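Local coordinates for protein CRISPR-associated endonuclease Cas9 (PDB 5X2G) that cuts invading double-stranded DNA under the guidance of crRNA and tracrRNA, using separate RuvC-like and HNH nuclease domains for the two target strands, at residues I686-K691 / N732-F737; I745-K750 / Q806-F811. All coordinates share one frame; numbering follows the deposited sequence.

Contact 1 of 2, residues I686-K691 / N732-F737; sequences IFKHKK and NYEFCF
Phe-687 and Phe-735 meet as a T-shaped pair. The edge of Phe-735 is turned to the face of Phe-687, with ring planes at 70°. CE2 of Phe-687 rests 3.8 Å from CB of Phe-735. Farther along the same face of the sheet, His-689 and Tyr-733 form a second T-shaped pair. Here the imidazole supplies the edge, and its CD2 lies 3.5 Å from CE1 of Tyr-733. CG of His-689 is anti to the backbone N (chi1 -169°), which swings the imidazole over to the tyrosine. Asn-732 O sits above the centre of the imidazole.

These pairs decorate an antiparallel ladder. Strand 683-689 is the middle strand of a three-stranded sheet, between 695-700 and 733-739. Lys-688 and Glu-734 make a hydrogen-bonded pair: Lys-688 N donates to Glu-734 O at 2.9 Å, and Glu-734 N donates back to Lys-688 O. Cys-736 N donates to Ile-686 O, and Lys-690 N reaches Asn-732 O at 3.0 Å, just past the strand end.

On the other face the contacts are apolar or loosely electrostatic. CG1 of Ile-686 lies 3.8 Å from CE1 of Phe-737. NZ of Lys-688 stays 4.0 Å from OE1 of Glu-734, too far for a salt bridge.

Contact 2 of 2, residues I745-K750 / Q806-F811; sequences ILIQTK and QNLKVF
Phe-811 and Ile-747 run alongside each other on one face of the sheet. CD1 of Phe-811 is 3.8 Å from CG2 of Ile-747. The next isoleucine in this row, Ile-745, reaches the same ring, its CD1 3.9 Å from CE1 of Phe-811. With chi1 at -166° the ring of Phe-811 turns away from its own amide N and leans toward the two isoleucines. Phe-737 and Phe-695 pack edge-to-face with the same ring from outside the two segments.

Gln-748 and Val-810 occupy the other face, and their side chains slant across each other. CB of Gln-748 meets CB of Val-810 at 3.8 Å. The glutamine chain is fully extended, which carries OE1 past CG2 of the valine and lets NE2 bond to Met-752 O. Leu-746 touches the other valine branch, with its CD2 4.1 Å from CG1 of Val-810.

The backbone forms a classic beta bulge, where Lys-809 and Val-810 both face Gln-748. It lies where strand 744-748 pairs with 810-816 in the antiparallel sheet of the PI-CTD domain. Gln-748 N donates to Val-810 O. Gln-748 O accepts from Lys-809 N at 2.8 Å and weakly from Val-810 N at 3.3 Å.

The bulge thus gives one carbonyl two N-H donors. The Phe-811 side of the contact is apolar, whereas beside Val-810 the bond to Met-752 O satisfies the Gln-748 amide N-H among aliphatic branches.

Overall arrangement
Contacts 1 and 2 lie in two neighbouring beta-sheets in the C-terminal part of the chain. Contact 1 belongs to a three-stranded antiparallel sheet and contact 2 to a six-stranded one. They follow one another in sequence, and strand 733-739 leads directly to strand 744-748. Their centres are 14 Å apart, and they touch. CE2 of Phe-737 packs 3.5 Å from the backbone O of Phe-811, and CG2 of Ile-686 lies 3.8 Å from the ring atom CE2 of Phe-811. Both are remote from the predicted RuvC metal site at Asp-14, Glu-485 and His-558. The nucleic acid is nearer: its nearest atoms are about 7 Å from contact 1 and about 5 Å from contact 2.

Contact 1 of 2, residues I686-K691 / N732-F737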
loop_
_atom_site.group_PDB
_atom_site.type_symbol
_atom_site.label_atom_id
_atom_site.label_comp_id
_atom_site.label_asym_id
_atom_site.label_seq_id
_atom_site.Cartn_x
_atom_site.Cartn_y
_atom_site.Cartn_z
ATOM N N ILE A 686 21.897 7.333 -24.403
ATOM C CA ILE A 686 23.199 6.990 -24.957
ATOM C C ILE A 686 23.392 7.745 -26.264
ATOM O O ILE A 686 22.524 7.709 -27.148
ATOM C CB ILE A 686 23.328 5.472 -25.172
ATOM C CG1 ILE A 686 23.142 4.728 -23.848
ATOM C CG2 ILE A 686 24.678 5.129 -25.787
ATOM C CD1 ILE A 686 24.236 5.011 -22.834
ATOM N N PHE A 687 24.527 8.429 -26.387
ATOM C CA PHE A 687 24.901 9.141 -27.598
ATOM C C PHE A 687 26.178 8.545 -28.171
ATOM O O PHE A 687 26.949 7.879 -27.475
ATOM C CB PHE A 687 25.107 10.638 -27.331
ATOM C CG PHE A 687 23.840 11.385 -27.009
ATOM C CD1 PHE A 687 23.255 11.277 -25.759
ATOM C CD2 PHE A 687 23.248 12.206 -27.954
ATOM C CE1 PHE A 687 22.093 11.963 -25.462
ATOM C CE2 PHE A 687 22.089 12.896 -27.662
ATOM C CZ PHE A 687 21.511 12.775 -26.414
ATOM N N LYS A 688 26.398 8.797 -29.458
ATOM C CA LYS A 688 27.599 8.352 -30.149
ATOM C C LYS A 688 28.140 9.512 -30.966
ATOM O O LYS A 688 27.399 10.126 -31.739
ATOM C CB LYS A 688 27.309 7.146 -31.049
ATOM C CG LYS A 688 28.479 6.686 -31.902
ATOM C CD LYS A 688 28.280 5.243 -32.349
ATOM C CE LYS A 688 28.932 4.973 -33.692
ATOM N NZ LYS A 688 28.239 5.696 -34.798
ATOM N N HIS A 689 29.421 9.821 -30.780
ATOM C CA HIS A 689 30.043 10.894 -31.542
ATOM C C HIS A 689 30.107 10.508 -33.015
ATOM O O HIS A 689 30.545 9.405 -33.360
ATOM C CB HIS A 689 31.440 11.194 -31.002
ATOM C CG HIS A 689 32.047 12.443 -31.559
ATOM N ND1 HIS A 689 32.620 12.499 -32.811
ATOM C CD2 HIS A 689 32.165 13.687 -31.035
ATOM C CE1 HIS A 689 33.066 13.723 -33.035
ATOM N NE2 HIS A 689 32.803 14.462 -31.973
ATOM N N LYS A 690 29.670 11.422 -33.884
ATOM C CA LYS A 690 29.478 11.100 -35.295
ATOM C C LYS A 690 30.775 10.749 -36.013
ATOM O O LYS A 690 30.729 10.041 -37.025
ATOM C CB LYS A 690 28.798 12.266 -36.009
ATOM C CG LYS A 690 27.312 12.418 -35.704
ATOM C CD LYS A 690 26.801 13.750 -36.235
ATOM C CE LYS A 690 25.287 13.831 -36.208
ATOM N NZ LYS A 690 24.822 15.151 -36.721
ATOM N N LYS A 691 31.921 11.221 -35.527
ATOM C CA LYS A 691 33.203 10.973 -36.178
ATOM C C LYS A 691 34.095 10.011 -35.413
ATOM O O LYS A 691 34.721 9.141 -36.025
ATOM C CB LYS A 691 33.956 12.295 -36.394
ATOM C CG LYS A 691 33.236 13.285 -37.296
ATOM C CD LYS A 691 32.981 12.703 -38.678
ATOM C CE LYS A 691 32.257 13.698 -39.572
ATOM N NZ LYS A 691 32.024 13.164 -40.943
ATOM N N ASN A 732 27.365 17.452 -32.942
ATOM C CA ASN A 732 28.411 16.468 -33.186
ATOM C C ASN A 732 28.058 15.091 -32.642
ATOM O O ASN A 732 28.692 14.104 -33.031
ATOM C CB ASN A 732 29.729 16.934 -32.569
ATOM C CG ASN A 732 30.210 18.242 -33.150
ATOM O OD1 ASN A 732 30.355 18.378 -34.364
ATOM N ND2 ASN A 732 30.450 19.219 -32.284
ATOM N N TYR A 733 27.074 15.003 -31.754
ATOM C CA TYR A 733 26.698 13.752 -31.119
ATOM C C TYR A 733 25.338 13.293 -31.629
ATOM O O TYR A 733 24.464 14.102 -31.952
ATOM C CB TYR A 733 26.682 13.896 -29.593
ATOM C CG TYR A 733 28.009 14.372 -29.045
ATOM C CD1 TYR A 733 28.981 13.468 -28.643
ATOM C CD2 TYR A 733 28.298 15.727 -28.958
ATOM C CE1 TYR A 733 30.201 13.902 -28.155
ATOM C CE2 TYR A 733 29.511 16.169 -28.475
ATOM C CZ TYR A 733 30.459 15.254 -28.074
ATOM O OH TYR A 733 31.667 15.696 -27.592
ATOM N N GLU A 734 25.179 11.977 -31.697
ATOM C CA GLU A 734 24.038 11.332 -32.328
ATOM C C GLU A 734 23.332 10.479 -31.285
ATOM O O GLU A 734 23.932 9.551 -30.732
ATOM C CB GLU A 734 24.512 10.488 -33.515
ATOM C CG GLU A 734 23.486 9.576 -34.155
ATOM C CD GLU A 734 24.120 8.654 -35.187
ATOM O OE1 GLU A 734 24.722 7.631 -34.788
ATOM O OE2 GLU A 734 24.040 8.961 -36.395
ATOM N N PHE A 735 22.072 10.804 -31.001
ATOM C CA PHE A 735 21.301 9.995 -30.067
ATOM C C PHE A 735 21.142 8.583 -30.613
ATOM O O PHE A 735 20.782 8.390 -31.778
ATOM C CB PHE A 735 19.932 10.624 -29.813
ATOM C CG PHE A 735 19.004 9.753 -29.011
ATOM C CD1 PHE A 735 19.186 9.595 -27.645
ATOM C CD2 PHE A 735 17.948 9.094 -29.625
ATOM C CE1 PHE A 735 18.331 8.791 -26.905
ATOM C CE2 PHE A 735 17.092 8.290 -28.894
ATOM C CZ PHE A 735 17.280 8.139 -27.531
ATOM N N CYS A 736 21.427 7.591 -29.769
ATOM C CA CYS A 736 21.335 6.189 -30.157
ATOM C C CYS A 736 20.046 5.546 -29.659
ATOM O O CYS A 736 19.234 5.076 -30.459
ATOM C CB CYS A 736 22.551 5.416 -29.632
ATOM S SG CYS A 736 24.124 6.006 -30.268
ATOM N N PHE A 737 19.847 5.524 -28.346
ATOM C CA PHE A 737 18.689 4.891 -27.732
ATOM C C PHE A 737 18.658 5.303 -26.268
ATOM O O PHE A 737 19.603 5.906 -25.754
ATOM C CB PHE A 737 18.728 3.367 -27.875
ATOM C CG PHE A 737 20.072 2.762 -27.574
ATOM C CD1 PHE A 737 20.457 2.507 -26.267
ATOM C CD2 PHE A 737 20.950 2.449 -28.599
ATOM C CE1 PHE A 737 21.696 1.953 -25.988
ATOM C CE2 PHE A 737 22.186 1.897 -28.328
ATOM C CZ PHE A 737 22.560 1.647 -27.022
#

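Contact 2 of 2, residues I745-K750 / Q806-F811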
loop_
_atom_site.group_PDB
_atom_site.type_symbol
_atom_site.label_atom_id
_atom_site.label_comp_id
_atom_site.label_asym_id
_atom_site.label_seq_id
_atom_site.Cartn_x
_atom_site.Cartn_y
_atom_site.Cartn_z
ATOM N N ILE A 745 20.592 -5.261 -24.007
ATOM C CA ILE A 745 21.605 -4.657 -24.858
ATOM C C ILE A 745 22.575 -5.725 -25.341
ATOM O O ILE A 745 22.759 -6.772 -24.714
ATOM C CB ILE A 745 22.380 -3.527 -24.148
ATOM C CG1 ILE A 745 23.141 -4.077 -22.941
ATOM C CG2 ILE A 745 21.440 -2.410 -23.739
ATOM C CD1 ILE A 745 23.885 -3.023 -22.154
ATOM N N LEU A 746 23.194 -5.439 -26.481
ATOM C CA LEU A 746 24.265 -6.247 -27.044
ATOM C C LEU A 746 25.544 -5.428 -26.952
ATOM O O LEU A 746 25.649 -4.368 -27.580
ATOM C CB LEU A 746 23.958 -6.625 -28.494
ATOM C CG LEU A 746 24.960 -7.530 -29.209
ATOM C CD1 LEU A 746 24.820 -8.964 -28.729
ATOM C CD2 LEU A 746 24.777 -7.440 -30.713
ATOM N N ILE A 747 26.506 -5.904 -26.161
ATOM C CA ILE A 747 27.746 -5.173 -25.945
ATOM C C ILE A 747 28.931 -6.067 -26.274
ATOM O O ILE A 747 28.856 -7.297 -26.216
ATOM C CB ILE A 747 27.883 -4.630 -24.505
ATOM C CG1 ILE A 747 27.833 -5.770 -23.489
ATOM C CG2 ILE A 747 26.816 -3.589 -24.217
ATOM C CD1 ILE A 747 28.145 -5.331 -22.076
ATOM N N GLN A 748 30.038 -5.418 -26.620
ATOM C CA GLN A 748 31.308 -6.101 -26.823
ATOM C C GLN A 748 32.418 -5.150 -26.410
ATOM O O GLN A 748 32.580 -4.089 -27.017
ATOM C CB GLN A 748 31.487 -6.540 -28.279
ATOM C CG GLN A 748 32.804 -7.266 -28.533
ATOM C CD GLN A 748 32.970 -7.701 -29.974
ATOM O OE1 GLN A 748 32.029 -7.642 -30.766
ATOM N NE2 GLN A 748 34.174 -8.138 -30.325
ATOM N N THR A 749 33.161 -5.518 -25.371
ATOM C CA THR A 749 34.334 -4.750 -24.995
ATOM C C THR A 749 35.501 -5.110 -25.912
ATOM O O THR A 749 35.430 -6.047 -26.713
ATOM C CB THR A 749 34.700 -5.000 -23.533
ATOM O OG1 THR A 749 35.285 -6.301 -23.401
ATOM C CG2 THR A 749 33.458 -4.924 -22.658
ATOM N N LYS A 750 36.590 -4.348 -25.796
ATOM C CA LYS A 750 37.760 -4.632 -26.621
ATOM C C LYS A 750 38.378 -5.980 -26.275
ATOM O O LYS A 750 39.017 -6.604 -27.130
ATOM C CB LYS A 750 38.798 -3.521 -26.476
ATOM C CG LYS A 750 38.289 -2.138 -26.827
ATOM C CD LYS A 750 39.431 -1.254 -27.290
ATOM C CE LYS A 750 39.179 0.201 -26.959
ATOM N NZ LYS A 750 39.225 0.433 -25.488
ATOM N N GLN A 806 32.794 4.250 -23.104
ATOM C CA GLN A 806 33.334 5.184 -24.087
ATOM C C GLN A 806 33.897 4.452 -25.301
ATOM O O GLN A 806 33.602 4.811 -26.447
ATOM C CB GLN A 806 34.403 6.070 -23.445
ATOM C CG GLN A 806 34.623 7.384 -24.182
ATOM C CD GLN A 806 35.945 8.049 -23.833
ATOM O OE1 GLN A 806 36.725 7.530 -23.033
ATOM N NE2 GLN A 806 36.205 9.202 -24.442
ATOM N N ASN A 807 34.681 3.400 -25.069
ATOM C CA ASN A 807 35.354 2.678 -26.141
ATOM C C ASN A 807 34.751 1.296 -26.382
ATOM O O ASN A 807 35.463 0.365 -26.769
ATOM C CB ASN A 807 36.846 2.558 -25.841
ATOM C CG ASN A 807 37.530 3.905 -25.718
ATOM O OD1 ASN A 807 37.189 4.853 -26.422
ATOM N ND2 ASN A 807 38.504 3.993 -24.819
ATOM N N LEU A 808 33.448 1.143 -26.160
ATOM C CA LEU A 808 32.798 -0.131 -26.434
ATOM C C LEU A 808 32.810 -0.420 -27.932
ATOM O O LEU A 808 32.536 0.457 -28.755
ATOM C CB LEU A 808 31.362 -0.129 -25.910
ATOM C CG LEU A 808 31.128 -0.430 -24.425
ATOM C CD1 LEU A 808 29.671 -0.196 -24.062
ATOM C CD2 LEU A 808 31.530 -1.856 -24.080
ATOM N N LYS A 809 33.146 -1.663 -28.279
ATOM C CA LYS A 809 33.183 -2.069 -29.680
ATOM C C LYS A 809 31.777 -2.139 -30.262
ATOM O O LYS A 809 31.513 -1.616 -31.352
ATOM C CB LYS A 809 33.884 -3.422 -29.799
ATOM C CG LYS A 809 34.946 -3.520 -30.872
ATOM C CD LYS A 809 35.944 -4.604 -30.498
ATOM C CE LYS A 809 36.854 -4.965 -31.657
ATOM N NZ LYS A 809 37.981 -5.831 -31.209
ATOM N N VAL A 810 30.863 -2.790 -29.548
ATOM C CA VAL A 810 29.467 -2.903 -29.943
ATOM C C VAL A 810 28.614 -2.443 -28.771
ATOM O O VAL A 810 28.894 -2.789 -27.617
ATOM C CB VAL A 810 29.103 -4.347 -30.355
ATOM C CG1 VAL A 810 27.617 -4.464 -30.665
ATOM C CG2 VAL A 810 29.942 -4.788 -31.551
ATOM N N PHE A 811 27.588 -1.641 -29.063
ATOM C CA PHE A 811 26.667 -1.142 -28.038
ATOM C C PHE A 811 25.332 -0.884 -28.742
ATOM O O PHE A 811 25.106 0.194 -29.296
ATOM C CB PHE A 811 27.208 0.111 -27.361
ATOM C CG PHE A 811 26.489 0.482 -26.083
ATOM C CD1 PHE A 811 25.468 -0.309 -25.578
ATOM C CD2 PHE A 811 26.836 1.636 -25.394
ATOM C CE1 PHE A 811 24.811 0.039 -24.409
ATOM C CE2 PHE A 811 26.185 1.989 -24.225
ATOM C CZ PHE A 811 25.170 1.189 -23.732
#